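PDB 6WG5: ectonucleoside triphosphate diphosphohydrolase 4 from Homo sapiens, which belongs to the GDA1/CD39 nucleoside phosphatase family, whose members share the fold of the actin-like ATPase superfamily. Local coordinates for residues V240-A243 against Q247-V250; E361-T364 against V369-P372. One frame throughout, in Å; residues are numbered along the deposited sequence.

Interaction 1: V240-A243 against Q247-V250; sequences VSFA and QEEV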
loop_
_atom_site.group_PDB
_atom_site.type_symbol
_atom_site.label_atom_id
_atom_site.label_comp_id
_atom_site.label_asym_id
_atom_site.label_seq_id
_atom_site.Cartn_x
_atom_site.Cartn_y
_atom_site.Cartn_z
ATOM N N VAL A 240 5.717 2.076 -23.502
ATOM C CA VAL A 240 6.773 1.150 -23.112
ATOM C C VAL A 240 7.123 0.285 -24.313
ATOM O O VAL A 240 6.232 -0.245 -24.989
ATOM C CB VAL A 240 6.340 0.281 -21.918
ATOM C CG1 VAL A 240 7.467 -0.653 -21.498
ATOM C CG2 VAL A 240 5.915 1.156 -20.752
ATOM N N SER A 241 8.419 0.142 -24.577
ATOM C CA SER A 241 8.923 -0.724 -25.638
ATOM C C SER A 241 9.524 -1.961 -24.984
ATOM O O SER A 241 10.564 -1.877 -24.321
ATOM C CB SER A 241 9.951 0.008 -26.498
ATOM O OG SER A 241 10.976 0.574 -25.699
ATOM N N PHE A 242 8.869 -3.103 -25.166
ATOM C CA PHE A 242 9.313 -4.340 -24.544
ATOM C C PHE A 242 10.384 -5.018 -25.391
ATOM O O PHE A 242 10.369 -4.952 -26.624
ATOM C CB PHE A 242 8.134 -5.292 -24.340
ATOM C CG PHE A 242 7.034 -4.715 -23.497
ATOM C CD1 PHE A 242 7.091 -4.788 -22.115
ATOM C CD2 PHE A 242 5.944 -4.099 -24.087
ATOM C CE1 PHE A 242 6.080 -4.257 -21.338
ATOM C CE2 PHE A 242 4.931 -3.565 -23.314
ATOM C CZ PHE A 242 4.999 -3.645 -21.938
ATOM N N ALA A 243 11.320 -5.680 -24.709
ATOM C CA ALA A 243 12.422 -6.345 -25.393
ATOM C C ALA A 243 12.010 -7.687 -25.981
ATOM O O ALA A 243 12.547 -8.096 -27.017
ATOM C CB ALA A 243 13.593 -6.543 -24.429
ATOM N N GLN A 247 8.608 -11.020 -22.338
ATOM C CA GLN A 247 8.669 -9.952 -21.346
ATOM C C GLN A 247 7.330 -9.235 -21.242
ATOM O O GLN A 247 6.887 -8.884 -20.142
ATOM C CB GLN A 247 9.777 -8.961 -21.704
ATOM C CG GLN A 247 10.202 -8.072 -20.545
ATOM C CD GLN A 247 11.048 -6.895 -20.987
ATOM O OE1 GLN A 247 10.733 -6.222 -21.967
ATOM N NE2 GLN A 247 12.133 -6.641 -20.264
ATOM N N GLU A 248 6.668 -9.014 -22.380
ATOM C CA GLU A 248 5.349 -8.395 -22.363
ATOM C C GLU A 248 4.331 -9.272 -21.644
ATOM O O GLU A 248 3.422 -8.754 -20.988
ATOM C CB GLU A 248 4.886 -8.108 -23.791
ATOM C CG GLU A 248 3.708 -7.152 -23.877
ATOM C CD GLU A 248 3.161 -7.023 -25.286
ATOM O OE1 GLU A 248 3.248 -8.006 -26.053
ATOM O OE2 GLU A 248 2.650 -5.936 -25.630
ATOM N N GLU A 249 4.460 -10.597 -21.755
ATOM C CA GLU A 249 3.557 -11.485 -21.030
ATOM C C GLU A 249 3.679 -11.272 -19.528
ATOM O O GLU A 249 2.671 -11.253 -18.811
ATOM C CB GLU A 249 3.843 -12.944 -21.391
ATOM C CG GLU A 249 3.694 -13.265 -22.871
ATOM C CD GLU A 249 2.316 -12.931 -23.408
ATOM O OE1 GLU A 249 1.333 -13.037 -22.644
ATOM O OE2 GLU A 249 2.215 -12.556 -24.596
ATOM N N VAL A 250 4.907 -11.112 -19.032
ATOM C CA VAL A 250 5.106 -10.814 -17.618
ATOM C C VAL A 250 4.555 -9.433 -17.285
ATOM O O VAL A 250 3.870 -9.250 -16.272
ATOM C CB VAL A 250 6.600 -10.936 -17.261
ATOM C CG1 VAL A 250 6.892 -10.335 -15.884
ATOM C CG2 VAL A 250 7.033 -12.396 -17.306
#

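Interaction 2: E361-T364 against V369-P372; sequences ETQT and VYQP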
loop_
_atom_site.group_PDB
_atom_site.type_symbol
_atom_site.label_atom_id
_atom_site.label_comp_id
_atom_site.label_asym_id
_atom_site.label_seq_id
_atom_site.Cartn_x
_atom_site.Cartn_y
_atom_site.Cartn_z
ATOM N N GLU A 361 19.158 -9.817 -15.881
ATOM C CA GLU A 361 18.239 -9.387 -16.926
ATOM C C GLU A 361 17.984 -7.888 -16.827
ATOM O O GLU A 361 17.822 -7.337 -15.734
ATOM C CB GLU A 361 16.920 -10.152 -16.817
ATOM C CG GLU A 361 16.003 -9.989 -18.021
ATOM C CD GLU A 361 14.665 -10.682 -17.836
ATOM O OE1 GLU A 361 13.666 -10.220 -18.428
ATOM O OE2 GLU A 361 14.611 -11.684 -17.092
ATOM N N THR A 362 17.951 -7.228 -17.979
ATOM C CA THR A 362 17.695 -5.796 -18.015
ATOM C C THR A 362 16.234 -5.512 -17.681
ATOM O O THR A 362 15.342 -6.319 -17.958
ATOM C CB THR A 362 18.041 -5.229 -19.394
ATOM O OG1 THR A 362 19.357 -5.653 -19.772
ATOM C CG2 THR A 362 17.997 -3.707 -19.386
ATOM N N GLN A 363 15.999 -4.351 -17.068
ATOM C CA GLN A 363 14.650 -3.903 -16.716
ATOM C C GLN A 363 14.017 -4.806 -15.658
ATOM O O GLN A 363 12.811 -5.054 -15.679
ATOM C CB GLN A 363 13.751 -3.818 -17.955
ATOM C CG GLN A 363 14.146 -2.730 -18.940
ATOM C CD GLN A 363 13.428 -2.859 -20.271
ATOM O OE1 GLN A 363 12.284 -2.428 -20.419
ATOM N NE2 GLN A 363 14.101 -3.459 -21.249
ATOM N N THR A 364 14.831 -5.299 -14.723
ATOM C CA THR A 364 14.344 -6.126 -13.629
ATOM C C THR A 364 14.866 -5.593 -12.303
ATOM O O THR A 364 15.961 -5.029 -12.227
ATOM C CB THR A 364 14.760 -7.595 -13.791
ATOM O OG1 THR A 364 16.184 -7.683 -13.931
ATOM C CG2 THR A 364 14.083 -8.211 -15.008
ATOM N N VAL A 369 12.021 -9.770 -11.371
ATOM C CA VAL A 369 10.711 -9.338 -11.842
ATOM C C VAL A 369 10.881 -8.100 -12.709
ATOM O O VAL A 369 11.705 -7.227 -12.417
ATOM C CB VAL A 369 9.765 -9.066 -10.656
ATOM C CG1 VAL A 369 8.453 -8.458 -11.139
ATOM C CG2 VAL A 369 9.501 -10.351 -9.891
ATOM N N TYR A 370 10.093 -8.020 -13.778
ATOM C CA TYR A 370 10.184 -6.891 -14.691
ATOM C C TYR A 370 9.719 -5.609 -14.014
ATOM O O TYR A 370 8.779 -5.612 -13.214
ATOM C CB TYR A 370 9.347 -7.151 -15.942
ATOM C CG TYR A 370 9.106 -5.911 -16.770
ATOM C CD1 TYR A 370 10.091 -5.410 -17.610
ATOM C CD2 TYR A 370 7.893 -5.237 -16.707
ATOM C CE1 TYR A 370 9.876 -4.272 -18.366
ATOM C CE2 TYR A 370 7.668 -4.099 -17.458
ATOM C CZ TYR A 370 8.662 -3.621 -18.285
ATOM O OH TYR A 370 8.442 -2.489 -19.036
ATOM N N GLN A 371 10.387 -4.504 -14.347
ATOM C CA GLN A 371 10.034 -3.191 -13.826
ATOM C C GLN A 371 10.061 -2.172 -14.961
ATOM O O GLN A 371 11.103 -2.003 -15.604
ATOM C CB GLN A 371 10.997 -2.774 -12.714
ATOM C CG GLN A 371 10.703 -1.404 -12.125
ATOM C CD GLN A 371 11.638 -1.044 -10.986
ATOM O OE1 GLN A 371 11.666 -1.716 -9.958
ATOM N NE2 GLN A 371 12.408 0.023 -11.166
ATOM N N PRO A 372 8.958 -1.479 -15.244
ATOM C CA PRO A 372 8.989 -0.478 -16.302
ATOM C C PRO A 372 9.919 0.658 -15.929
ATOM O O PRO A 372 10.100 0.969 -14.737
ATOM C CB PRO A 372 7.530 -0.006 -16.387
ATOM C CG PRO A 372 6.728 -1.010 -15.654
ATOM C CD PRO A 372 7.629 -1.584 -14.625
#

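Interaction 1: V240-A243 against Q247-V250
A243 N donates a hydrogen bond to Q247 OE1, at 2.9 Å and with an N-H...O angle of 161°. It joins the loop leading into helix 245-254 to the helix's first turn, in a protein of the actin-like ATPase superfamily. The acceptor is a side-chain oxygen, so the first turn reaches back to the main chain that precedes it. The donor is tilted from the amide plane of Q247 instead of lying in it. The Q247 chain is extended, which carries the amide across to the loop, and OE1 then sits in the plane of the F242 ring at its edge, 3.6 Å from F242 CB.

E248, the next helix residue, meets the same ring over a face. Its CG lies 3.9 Å from the ring centroid and 18° off the normal, the geometry of a CH-pi contact. With CG anti to the backbone N (chi1 -165°), the E248 chain passes across the ring at about a right angle. Its carboxylate continues beyond CG and makes a long, weak ion pair with K252.

The opposite face of the ring is met within the loop by V240 CG1. The ring thus has a loop methyl on one face and a helix methylene on the other. E248 CG stands over its face offset toward the CD2-CE2 side, 3.8 Å from both F242 CD2 and F242 CE2.

Interaction 2: E361-T364 against V369-P372
Q363 and Y370 lie side by side and point the same way, beside a single beta bridge between T364 and Y370 that closes a short loop ahead of strand 381-385 in the actin-like fold. The backbone evidence is one hydrogen bond, Q371 N to Q363 O, at 2.8 Å with an N-H...O angle of 161°; the donor stands above the carbonyl plane and not on a lone pair. T364 CA also makes a CA-H...O contact to V369 O, at 3.1 Å, and Y370 CA makes a further one to Q363 O. Q363 has a positive phi, in the left-handed region.

The Q363 side chain takes CG anti to its carbonyl carbon (chi1 -67°) and then runs extended along the tyrosine. Its CB meets Y370 CE1 at 3.9 Å, while OE1 lies in the plane of the ring at its edge, 3.7 Å from the same CE1. The nearest approach to the ring comes from the backbone: Q363 O reaches Y370 CD1 obliquely, at 3.4 Å. The amide and ring planes are steeply inclined to each other. Y370 has CG anti to the backbone N (chi1 165°), which lays the ring alongside Q363; one ring face is met by P372 N, offset toward the rim.

T364 OG1 turns toward E361 O, although the very short length modelled for that bond is doubtful. Q371 runs extended away from the contact, where NE2 is hydrogen-bonded to F457 O, and Y370 O accepts from Y274 OH. The T364 methyl CG2 lies beside the V369 carbonyl, 3.7 Å from V369 O, with Y370 CA a little farther from CG2, at 4.1 Å.

How the interactions relate
Interaction 1 closes before interaction 2 opens along the chain, yet their centres are 9 Å apart, on the same side of the chain's centre. Helix 245-254 supplies one side of interaction 1 and also packs on interaction 2 through Q247, A251 and L254. That helix connects strands 229-235 and 255-259 of the six-stranded mixed sheet, whereas the loop of interaction 2 runs on to strand 381-385 of the same sheet. Y370 makes most of the direct contact, meeting V240, F242 (CE1 to Y370 OH, 3.7 Å) and Q247 (NE2 to Y370 CD1, 3.6 Å), while Q247 also lies near Q363. Two sequence-distant loops are packed against one helix at the periphery of the fold.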